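Local coordinates for N(G),N(G)-dimethylarginine dimethylaminohydrolase (Pseudomonas aeruginosa, PDB 1H70), which hydrolyses arginine methylated at its guanidinium nitrogen, both asymmetric dimethylarginine and monomethylarginine, to citrulline and dimethylamine or methylamine, at residues 1-6 with 208-213; 154-159 with 180-185; 106-111 with 143-148. The protein carries 1 engineered substitution. One frame throughout, in Å; residues are numbered along the deposited sequence.

Contact 1: residues 1-6 with 208-213; sequences FMFKHI and WVNERV
Trp208 and Phe3 bury the most surface here, and they meet as an offset edge-to-face pair: the indole turns its edge toward the face of Phe3, with planes at 64° and Trp208 CE3 3.8 Å from Phe3 CE1. Phe1 lies nearly parallel to the same six-membered ring, its CE2 3.6 Å from Trp208 CZ3, but is slid so far that the rings barely overlap. A broad indole suits a place where it must touch several neighbours and still spend its N-H: Trp208 NE1 donates to Glu211 OE1 at 3.0 Å, from above the carboxylate plane. Met2 bends at chi2 (-55°), which brings SD to 4.0 Å from Trp208 CH2, an oblique Met-aromatic contact. Buried Asn210 grips the backbone of Phe3 from both ends of its amide. OD1 accepts from Phe3 N (2.7 Å) on a lone pair, while ND2 gives a nearly straight bond to Phe3 O (3.0 Å) and also reaches Cys46 O. Asparagine tolerates the left-handed backbone of this turn well. A beta hairpin with a type I' turn joins strands 207-209 and 212-216; its Asn210, and Trp208 clustered with Phe1 and Phe3, dock the N terminus.

Contact 2: residues 154-159 with 180-185; sequences SVVRLE and GEFVSK
Leu158 and Glu181 bring the backbones closest, CA to CA 7.6 Å, and Val156 and Lys185 stand farther apart, so strand 152-157 with the residues after it and the loop 180-185, with its type I turn from Phe182 to Lys185, are joined through side chains. Two long polar ones do the bridging. Glu181 has CG between the backbone N and the carbonyl carbon (chi1 75°), the crowded position, and then extends toward residues 154-159. Its OE1 receives Glu159 N at 2.9 Å on the syn side, 15° out of the carboxylate plane, while OE2 takes the next amide, that of Lys160. One carboxylate thus satisfies two successive N-H groups, a task glutamate can perform across such a gap. Lys185 bends at chi2 (-85°) and runs out extended, so that NZ donates to Arg157 O at 2.8 Å; a water 2.9 Å from NZ accepts from it and also from Arg157 N, tying the ammonium to both polar backbone atoms of one residue. The guanidinium of Arg157 leads elsewhere, to a salt bridge with Glu130.

Beside these bonds Phe182 meets Leu158 obliquely, its CZ 3.9 Å from Leu158 CB, and its CE2 lies 4.2 Å from Val156 CG1, while CG of Glu181 sits over the centre of one ring face. Val161 and Leu164 also pack on this ring, and branched Val156 and Leu158 supply the apolar groups of residues 154-159. Here a loop turn is pinned to the chain leaving an edge strand of the alpha/beta propeller, on a segment whose Leu158 side chain lies about 6 Å from that of His163, the probable proton donor of the active site.

Contact 3: residues 106-111 with 143-148; sequences ERIEAP and IAILEK
The flat carboxylate of Glu106 meets Lys148 at its edge and Ile145 on one face. Lys148 NZ lies in the carboxylate plane and donates to the syn lone pair of Glu106 OE2 at 2.7 Å, a salt bridge; His149 NE2 is a second partner of the same oxygen. Over the face, Ile145 CG2 stands 4.0 Å from Glu106 CD, displaced toward the CG end.

The aliphatic part of the glutamate carries the rest of the packing, with CG 3.6 Å from Ile145 CG2 as the two side chains slide past each other in opposite directions. Glu106 bends at chi2 (-86°), which carries CD toward the end of Lys148, whereas Lys148 is extended beyond CG and spans the distance with its full length. Glutamate suits this surface position because its methylenes cover Ile145 while its charge meets the long lysine; a lysine in the last turn of a helix would also fit the negative helix end. Ile145 CD1 reaches further, to 4.0 Å from Arg107 O and 4.2 Å from Ile108 CD1, and Ile77 of the adjoining strand 76-78 touches both isoleucines. Arg107 has its CB turned from the helix, and its guanidinium pairs with Glu94.

Residues one turn apart on helix 136-148 thus seat it against edge strand 105-107 and the residues that follow, an amphipathic helix-on-sheet packing of an alpha/beta propeller.

Overall arrangement
From the N terminus, residues 1-6 lead into strand 5-9 and meet much later with residues 208-213, so contact 1 closes the longest loop, with the other two contacts wholly within it. Contact 3 comes first, when helix 136-148 returns to the edge strand 105-107. Contact 2 follows in series, as the turn at 180-185 folds back on strand 152-157; nothing crosses. Helix 136-148 is followed, after a short link, by that strand, and contacts 2 and 3 touch where Ile143 packs against Ser154 and Val155. Contact 1 stands apart, its nearest atoms about 16 Å from contact 2 and 13 Å from contact 3. Together they tie N terminus to hairpin, strand end to loop and edge strand to helix within the DDAH alpha/beta propeller.

Contact 1: residues 1-6 with 208-213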
loop_
_atom_site.group_PDB
_atom_site.type_symbol
_atom_site.label_atom_id
_atom_site.label_comp_id
_atom_site.label_asym_id
_atom_site.label_seq_id
_atom_site.Cartn_x
_atom_site.Cartn_y
_atom_site.Cartn_z
ATOM N N PHE A 1 6.741 18.355 -1.814
ATOM C CA PHE A 1 7.459 17.097 -2.180
ATOM C C PHE A 1 6.824 16.469 -3.380
ATOM O O PHE A 1 5.724 16.838 -3.750
ATOM C CB PHE A 1 7.611 16.119 -1.010
ATOM C CG PHE A 1 6.697 14.926 -0.858
ATOM C CD1 PHE A 1 7.208 13.641 -0.974
ATOM C CD2 PHE A 1 5.356 15.072 -0.549
ATOM C CE1 PHE A 1 6.407 12.533 -0.762
ATOM C CE2 PHE A 1 4.553 13.969 -0.320
ATOM C CZ PHE A 1 5.081 12.698 -0.425
ATOM N N MET A 2 7.552 15.564 -4.012
ATOM C CA MET A 2 7.048 14.853 -5.171
ATOM C C MET A 2 7.783 13.509 -5.260
ATOM O O MET A 2 8.983 13.407 -4.981
ATOM C CB MET A 2 7.251 15.623 -6.485
ATOM C CG MET A 2 6.423 16.921 -6.640
ATOM S SD MET A 2 4.608 16.728 -6.436
ATOM C CE MET A 2 4.124 18.395 -6.155
ATOM N N PHE A 3 7.051 12.493 -5.671
ATOM C CA PHE A 3 7.652 11.187 -5.873
ATOM C C PHE A 3 8.405 11.204 -7.200
ATOM O O PHE A 3 7.990 11.909 -8.130
ATOM C CB PHE A 3 6.563 10.128 -5.947
ATOM C CG PHE A 3 5.900 9.811 -4.635
ATOM C CD1 PHE A 3 4.522 9.607 -4.586
ATOM C CD2 PHE A 3 6.641 9.680 -3.474
ATOM C CE1 PHE A 3 3.910 9.288 -3.398
ATOM C CE2 PHE A 3 6.031 9.372 -2.262
ATOM C CZ PHE A 3 4.669 9.183 -2.212
ATOM N N LYS A 4 9.483 10.429 -7.310
ATOM C CA LYS A 4 10.222 10.367 -8.562
ATOM C C LYS A 4 10.066 8.983 -9.180
ATOM O O LYS A 4 10.198 8.842 -10.387
ATOM C CB LYS A 4 11.715 10.639 -8.365
ATOM C CG LYS A 4 12.038 11.941 -7.639
ATOM C CD LYS A 4 13.404 12.510 -8.023
ATOM C CE LYS A 4 13.516 14.000 -7.646
ATOM N NZ LYS A 4 13.796 14.276 -6.195
ATOM N N HIS A 5 9.805 7.981 -8.339
ATOM C CA HIS A 5 9.712 6.601 -8.811
ATOM C C HIS A 5 8.580 5.751 -8.229
ATOM O O HIS A 5 8.109 5.952 -7.107
ATOM C CB HIS A 5 10.963 5.794 -8.413
ATOM C CG HIS A 5 12.289 6.363 -8.816
ATOM N ND1 HIS A 5 12.763 6.303 -10.105
ATOM C CD2 HIS A 5 13.275 6.933 -8.082
ATOM C CE1 HIS A 5 13.969 6.848 -10.163
ATOM N NE2 HIS A 5 14.306 7.235 -8.947
ATOM N N ILE A 6 8.233 4.727 -9.003
ATOM C CA ILE A 6 7.276 3.719 -8.647
ATOM C C ILE A 6 7.879 2.360 -9.007
ATOM O O ILE A 6 8.572 2.257 -10.021
ATOM C CB ILE A 6 5.968 4.014 -9.443
ATOM C CG1 ILE A 6 5.108 4.904 -8.518
ATOM C CG2 ILE A 6 5.282 2.765 -9.927
ATOM C CD1 ILE A 6 4.447 6.036 -9.146
ATOM N N TRP A 208 -2.111 8.993 -3.518
ATOM C CA TRP A 208 -1.715 10.300 -3.985
ATOM C C TRP A 208 -0.378 10.063 -4.682
ATOM O O TRP A 208 0.490 9.366 -4.137
ATOM C CB TRP A 208 -1.500 11.259 -2.813
ATOM C CG TRP A 208 -0.944 12.605 -3.193
ATOM C CD1 TRP A 208 -1.691 13.722 -3.487
ATOM C CD2 TRP A 208 0.418 12.973 -3.331
ATOM N NE1 TRP A 208 -0.853 14.767 -3.801
ATOM C CE2 TRP A 208 0.454 14.340 -3.689
ATOM C CE3 TRP A 208 1.633 12.293 -3.167
ATOM C CZ2 TRP A 208 1.649 15.027 -3.920
ATOM C CZ3 TRP A 208 2.829 12.982 -3.375
ATOM C CH2 TRP A 208 2.833 14.338 -3.736
ATOM N N VAL A 209 -0.218 10.614 -5.881
ATOM C CA VAL A 209 1.062 10.571 -6.594
ATOM C C VAL A 209 1.207 11.918 -7.318
ATOM O O VAL A 209 0.582 12.157 -8.360
ATOM C CB VAL A 209 1.143 9.453 -7.694
ATOM C CG1 VAL A 209 2.566 9.398 -8.270
ATOM C CG2 VAL A 209 0.759 8.056 -7.178
ATOM N N ASN A 210 1.993 12.828 -6.769
ATOM C CA ASN A 210 2.260 14.087 -7.449
ATOM C C ASN A 210 1.027 14.916 -7.867
ATOM O O ASN A 210 0.931 15.455 -8.982
ATOM C CB ASN A 210 3.177 13.804 -8.650
ATOM C CG ASN A 210 4.554 13.292 -8.209
ATOM O OD1 ASN A 210 4.891 13.341 -7.022
ATOM N ND2 ASN A 210 5.363 12.809 -9.162
ATOM N N GLU A 211 0.097 15.023 -6.947
ATOM C CA GLU A 211 -1.147 15.791 -7.115
ATOM C C GLU A 211 -2.235 15.091 -7.924
ATOM O O GLU A 211 -3.322 15.636 -8.104
ATOM C CB GLU A 211 -0.921 17.242 -7.541
ATOM C CG GLU A 211 -0.030 18.096 -6.635
ATOM C CD GLU A 211 -0.285 18.079 -5.123
ATOM O OE1 GLU A 211 -1.341 17.636 -4.621
ATOM O OE2 GLU A 211 0.659 18.534 -4.415
ATOM N N ARG A 212 -1.949 13.882 -8.411
ATOM C CA ARG A 212 -2.940 13.020 -9.039
ATOM C C ARG A 212 -3.388 12.089 -7.915
ATOM O O ARG A 212 -2.600 11.849 -6.976
ATOM C CB ARG A 212 -2.358 12.121 -10.140
ATOM C CG ARG A 212 -1.031 12.601 -10.769
ATOM C CD ARG A 212 -1.232 13.555 -11.848
ATOM N NE ARG A 212 -0.222 13.923 -12.840
ATOM C CZ ARG A 212 0.887 14.664 -12.877
ATOM N NH1 ARG A 212 1.438 14.805 -14.081
ATOM N NH2 ARG A 212 1.513 15.203 -11.814
ATOM N N VAL A 213 -4.606 11.585 -7.963
ATOM C CA VAL A 213 -5.018 10.603 -6.960
ATOM C C VAL A 213 -5.600 9.450 -7.762
ATOM O O VAL A 213 -6.565 9.624 -8.528
ATOM C CB VAL A 213 -5.993 11.096 -5.886
ATOM C CG1 VAL A 213 -6.559 9.888 -5.134
ATOM C CG2 VAL A 213 -5.312 11.995 -4.865
#

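Contact 2: residues 154-159 with 180-185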
loop_
_atom_site.group_PDB
_atom_site.type_symbol
_atom_site.label_atom_id
_atom_site.label_comp_id
_atom_site.label_asym_id
_atom_site.label_seq_id
_atom_site.Cartn_x
_atom_site.Cartn_y
_atom_site.Cartn_z
ATOM N N SER A 154 4.674 5.458 14.992
ATOM C CA SER A 154 3.815 5.157 16.134
ATOM C C SER A 154 2.948 3.964 15.770
ATOM O O SER A 154 2.861 3.637 14.581
ATOM C CB SER A 154 2.958 6.369 16.509
ATOM O OG SER A 154 2.150 6.809 15.422
ATOM N N VAL A 155 2.365 3.302 16.772
ATOM C CA VAL A 155 1.525 2.129 16.524
ATOM C C VAL A 155 0.059 2.494 16.615
ATOM O O VAL A 155 -0.351 3.246 17.528
ATOM C CB VAL A 155 1.840 0.980 17.507
ATOM C CG1 VAL A 155 0.934 -0.219 17.312
ATOM C CG2 VAL A 155 3.275 0.543 17.324
ATOM N N VAL A 156 -0.717 1.998 15.654
ATOM C CA VAL A 156 -2.160 2.187 15.634
ATOM C C VAL A 156 -2.793 0.818 15.846
ATOM O O VAL A 156 -2.455 -0.132 15.149
ATOM C CB VAL A 156 -2.654 2.757 14.271
ATOM C CG1 VAL A 156 -4.185 2.857 14.263
ATOM C CG2 VAL A 156 -2.045 4.146 14.028
ATOM N N ARG A 157 -3.720 0.711 16.796
ATOM C CA ARG A 157 -4.353 -0.574 17.075
ATOM C C ARG A 157 -5.507 -0.801 16.103
ATOM O O ARG A 157 -6.231 0.151 15.801
ATOM C CB ARG A 157 -4.853 -0.581 18.527
ATOM C CG ARG A 157 -3.799 -0.150 19.551
ATOM C CD ARG A 157 -2.522 -1.025 19.570
ATOM N NE ARG A 157 -1.474 -0.325 20.320
ATOM C CZ ARG A 157 -0.315 -0.807 20.727
ATOM N NH1 ARG A 157 0.040 -2.067 20.494
ATOM N NH2 ARG A 157 0.512 -0.007 21.384
ATOM N N LEU A 158 -5.692 -2.023 15.593
ATOM C CA LEU A 158 -6.817 -2.302 14.680
ATOM C C LEU A 158 -7.346 -3.710 14.881
ATOM O O LEU A 158 -6.653 -4.574 15.390
ATOM C CB LEU A 158 -6.462 -2.072 13.194
ATOM C CG LEU A 158 -5.332 -2.938 12.615
ATOM C CD1 LEU A 158 -5.863 -4.272 12.113
ATOM C CD2 LEU A 158 -4.584 -2.191 11.499
ATOM N N GLU A 159 -8.584 -3.960 14.485
ATOM C CA GLU A 159 -9.116 -5.307 14.677
ATOM C C GLU A 159 -9.933 -5.801 13.502
ATOM O O GLU A 159 -10.014 -7.014 13.283
ATOM C CB GLU A 159 -9.990 -5.401 15.944
ATOM C CG GLU A 159 -9.292 -5.332 17.302
ATOM C CD GLU A 159 -8.191 -6.371 17.547
ATOM O OE1 GLU A 159 -8.418 -7.575 17.313
ATOM O OE2 GLU A 159 -7.072 -6.002 17.996
ATOM N N GLY A 180 -14.511 2.889 8.504
ATOM C CA GLY A 180 -14.700 2.028 9.645
ATOM C C GLY A 180 -14.150 2.534 10.962
ATOM O O GLY A 180 -14.409 3.658 11.387
ATOM N N GLU A 181 -13.367 1.674 11.609
ATOM C CA GLU A 181 -12.822 1.991 12.916
ATOM C C GLU A 181 -11.779 3.107 12.978
ATOM O O GLU A 181 -11.422 3.519 14.080
ATOM C CB GLU A 181 -12.226 0.718 13.526
ATOM C CG GLU A 181 -10.896 0.319 12.899
ATOM C CD GLU A 181 -10.483 -1.112 13.185
ATOM O OE1 GLU A 181 -10.043 -1.453 14.305
ATOM O OE2 GLU A 181 -10.594 -1.923 12.253
ATOM N N PHE A 182 -11.282 3.612 11.849
ATOM C CA PHE A 182 -10.249 4.646 11.921
ATOM C C PHE A 182 -10.836 6.059 12.015
ATOM O O PHE A 182 -10.182 6.972 12.496
ATOM C CB PHE A 182 -9.275 4.526 10.748
ATOM C CG PHE A 182 -8.637 3.172 10.677
ATOM C CD1 PHE A 182 -8.923 2.330 9.640
ATOM C CD2 PHE A 182 -7.797 2.728 11.698
ATOM C CE1 PHE A 182 -8.359 1.064 9.578
ATOM C CE2 PHE A 182 -7.220 1.467 11.633
ATOM C CZ PHE A 182 -7.525 0.628 10.573
ATOM N N VAL A 183 -12.078 6.210 11.570
ATOM C CA VAL A 183 -12.735 7.505 11.548
ATOM C C VAL A 183 -12.708 8.293 12.862
ATOM O O VAL A 183 -12.461 9.493 12.864
ATOM C CB VAL A 183 -14.200 7.350 11.064
ATOM C CG1 VAL A 183 -14.942 8.699 11.068
ATOM C CG2 VAL A 183 -14.238 6.752 9.681
ATOM N N SER A 184 -12.983 7.645 13.982
ATOM C CA SER A 184 -13.026 8.351 15.258
ATOM C C SER A 184 -11.761 8.213 16.110
ATOM O O SER A 184 -11.801 8.497 17.293
ATOM C CB SER A 184 -14.213 7.841 16.081
ATOM O OG SER A 184 -15.452 8.366 15.591
ATOM N N LYS A 185 -10.651 7.765 15.539
ATOM C CA LYS A 185 -9.431 7.594 16.335
ATOM C C LYS A 185 -8.896 8.930 16.779
ATOM O O LYS A 185 -8.776 9.815 15.958
ATOM C CB LYS A 185 -8.312 6.976 15.494
ATOM C CG LYS A 185 -8.574 5.538 15.136
ATOM C CD LYS A 185 -8.116 4.644 16.264
ATOM C CE LYS A 185 -8.047 3.184 15.820
ATOM N NZ LYS A 185 -7.644 2.313 16.948
HETATM O O HOH W 1 -5.076 2.802 18.229
#

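Contact 3: residues 106-111 with 143-148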
loop_
_atom_site.group_PDB
_atom_site.type_symbol
_atom_site.label_atom_id
_atom_site.label_comp_id
_atom_site.label_asym_id
_atom_site.label_seq_id
_atom_site.Cartn_x
_atom_site.Cartn_y
_atom_site.Cartn_z
ATOM N N GLU A 106 17.821 -1.476 5.067
ATOM C CA GLU A 106 17.695 -2.017 6.416
ATOM C C GLU A 106 16.719 -3.189 6.332
ATOM O O GLU A 106 16.071 -3.365 5.298
ATOM C CB GLU A 106 17.122 -0.954 7.345
ATOM C CG GLU A 106 17.874 0.364 7.415
ATOM C CD GLU A 106 19.026 0.387 8.414
ATOM O OE1 GLU A 106 19.287 -0.636 9.077
ATOM O OE2 GLU A 106 19.680 1.461 8.540
ATOM N N ARG A 107 16.612 -4.004 7.385
ATOM C CA ARG A 107 15.701 -5.140 7.309
ATOM C C ARG A 107 15.093 -5.481 8.665
ATOM O O ARG A 107 15.736 -5.295 9.689
ATOM C CB ARG A 107 16.401 -6.375 6.738
ATOM C CG ARG A 107 17.714 -6.698 7.370
ATOM C CD ARG A 107 18.263 -8.077 7.051
ATOM N NE ARG A 107 18.676 -8.485 5.703
ATOM C CZ ARG A 107 18.816 -7.816 4.547
ATOM N NH1 ARG A 107 18.554 -6.538 4.409
ATOM N NH2 ARG A 107 19.238 -8.487 3.476
ATOM N N ILE A 108 13.864 -5.983 8.643
ATOM C CA ILE A 108 13.202 -6.462 9.852
ATOM C C ILE A 108 13.680 -7.893 10.056
ATOM O O ILE A 108 13.868 -8.607 9.067
ATOM C CB ILE A 108 11.685 -6.480 9.653
ATOM C CG1 ILE A 108 11.177 -5.095 9.287
ATOM C CG2 ILE A 108 10.950 -7.093 10.893
ATOM C CD1 ILE A 108 11.301 -4.041 10.383
ATOM N N GLU A 109 13.865 -8.319 11.310
ATOM C CA GLU A 109 14.305 -9.686 11.591
ATOM C C GLU A 109 13.400 -10.380 12.589
ATOM O O GLU A 109 12.600 -9.735 13.248
ATOM C CB GLU A 109 15.652 -9.690 12.302
ATOM C CG GLU A 109 16.837 -9.027 11.665
ATOM C CD GLU A 109 18.002 -9.106 12.641
ATOM O OE1 GLU A 109 17.776 -9.448 13.831
ATOM O OE2 GLU A 109 19.130 -8.831 12.203
ATOM N N ALA A 110 13.561 -11.693 12.733
ATOM C CA ALA A 110 12.784 -12.424 13.729
ATOM C C ALA A 110 13.145 -11.881 15.095
ATOM O O ALA A 110 14.262 -11.413 15.322
ATOM C CB ALA A 110 13.093 -13.921 13.664
ATOM N N PRO A 111 12.202 -11.922 16.032
ATOM C CA PRO A 111 10.861 -12.481 15.838
ATOM C C PRO A 111 9.793 -11.479 15.381
ATOM O O PRO A 111 8.590 -11.647 15.645
ATOM C CB PRO A 111 10.542 -12.995 17.243
ATOM C CG PRO A 111 11.195 -11.953 18.153
ATOM C CD PRO A 111 12.415 -11.456 17.415
ATOM N N ILE A 143 10.058 1.099 13.930
ATOM C CA ILE A 143 10.146 2.459 14.501
ATOM C C ILE A 143 11.603 2.788 14.856
ATOM O O ILE A 143 12.063 3.915 14.627
ATOM C CB ILE A 143 9.201 2.625 15.719
ATOM C CG1 ILE A 143 7.747 2.667 15.199
ATOM C CG2 ILE A 143 9.525 3.899 16.488
ATOM C CD1 ILE A 143 6.694 2.398 16.236
ATOM N N ALA A 144 12.349 1.811 15.375
ATOM C CA ALA A 144 13.756 2.051 15.746
ATOM C C ALA A 144 14.598 2.419 14.522
ATOM O O ALA A 144 15.447 3.322 14.587
ATOM C CB ALA A 144 14.345 0.851 16.494
ATOM N N ILE A 145 14.359 1.732 13.404
ATOM C CA ILE A 145 15.103 2.023 12.173
ATOM C C ILE A 145 14.775 3.422 11.680
ATOM O O ILE A 145 15.664 4.202 11.319
ATOM C CB ILE A 145 14.780 0.992 11.092
ATOM C CG1 ILE A 145 15.358 -0.375 11.460
ATOM C CG2 ILE A 145 15.368 1.439 9.749
ATOM C CD1 ILE A 145 14.712 -1.529 10.663
ATOM N N LEU A 146 13.482 3.740 11.642
ATOM C CA LEU A 146 13.038 5.069 11.226
ATOM C C LEU A 146 13.705 6.128 12.107
ATOM O O LEU A 146 14.178 7.136 11.601
ATOM C CB LEU A 146 11.517 5.208 11.285
ATOM C CG LEU A 146 10.749 4.372 10.241
ATOM C CD1 LEU A 146 9.242 4.289 10.514
ATOM C CD2 LEU A 146 10.962 4.967 8.852
ATOM N N GLU A 147 13.740 5.896 13.418
ATOM C CA GLU A 147 14.367 6.871 14.326
ATOM C C GLU A 147 15.867 7.027 14.057
ATOM O O GLU A 147 16.381 8.152 14.126
ATOM C CB GLU A 147 14.071 6.538 15.787
ATOM C CG GLU A 147 12.620 6.850 16.151
ATOM C CD GLU A 147 12.222 6.516 17.579
ATOM O OE1 GLU A 147 13.008 5.934 18.356
ATOM O OE2 GLU A 147 11.068 6.847 17.919
ATOM N N LYS A 148 16.563 5.937 13.744
ATOM C CA LYS A 148 18.002 5.940 13.421
ATOM C C LYS A 148 18.250 6.876 12.235
ATOM O O LYS A 148 19.293 7.551 12.128
ATOM C CB LYS A 148 18.489 4.508 13.119
ATOM C CG LYS A 148 19.917 4.425 12.578
ATOM C CD LYS A 148 20.181 3.172 11.745
ATOM C CE LYS A 148 21.454 3.311 10.904
ATOM N NZ LYS A 148 21.774 2.044 10.160
#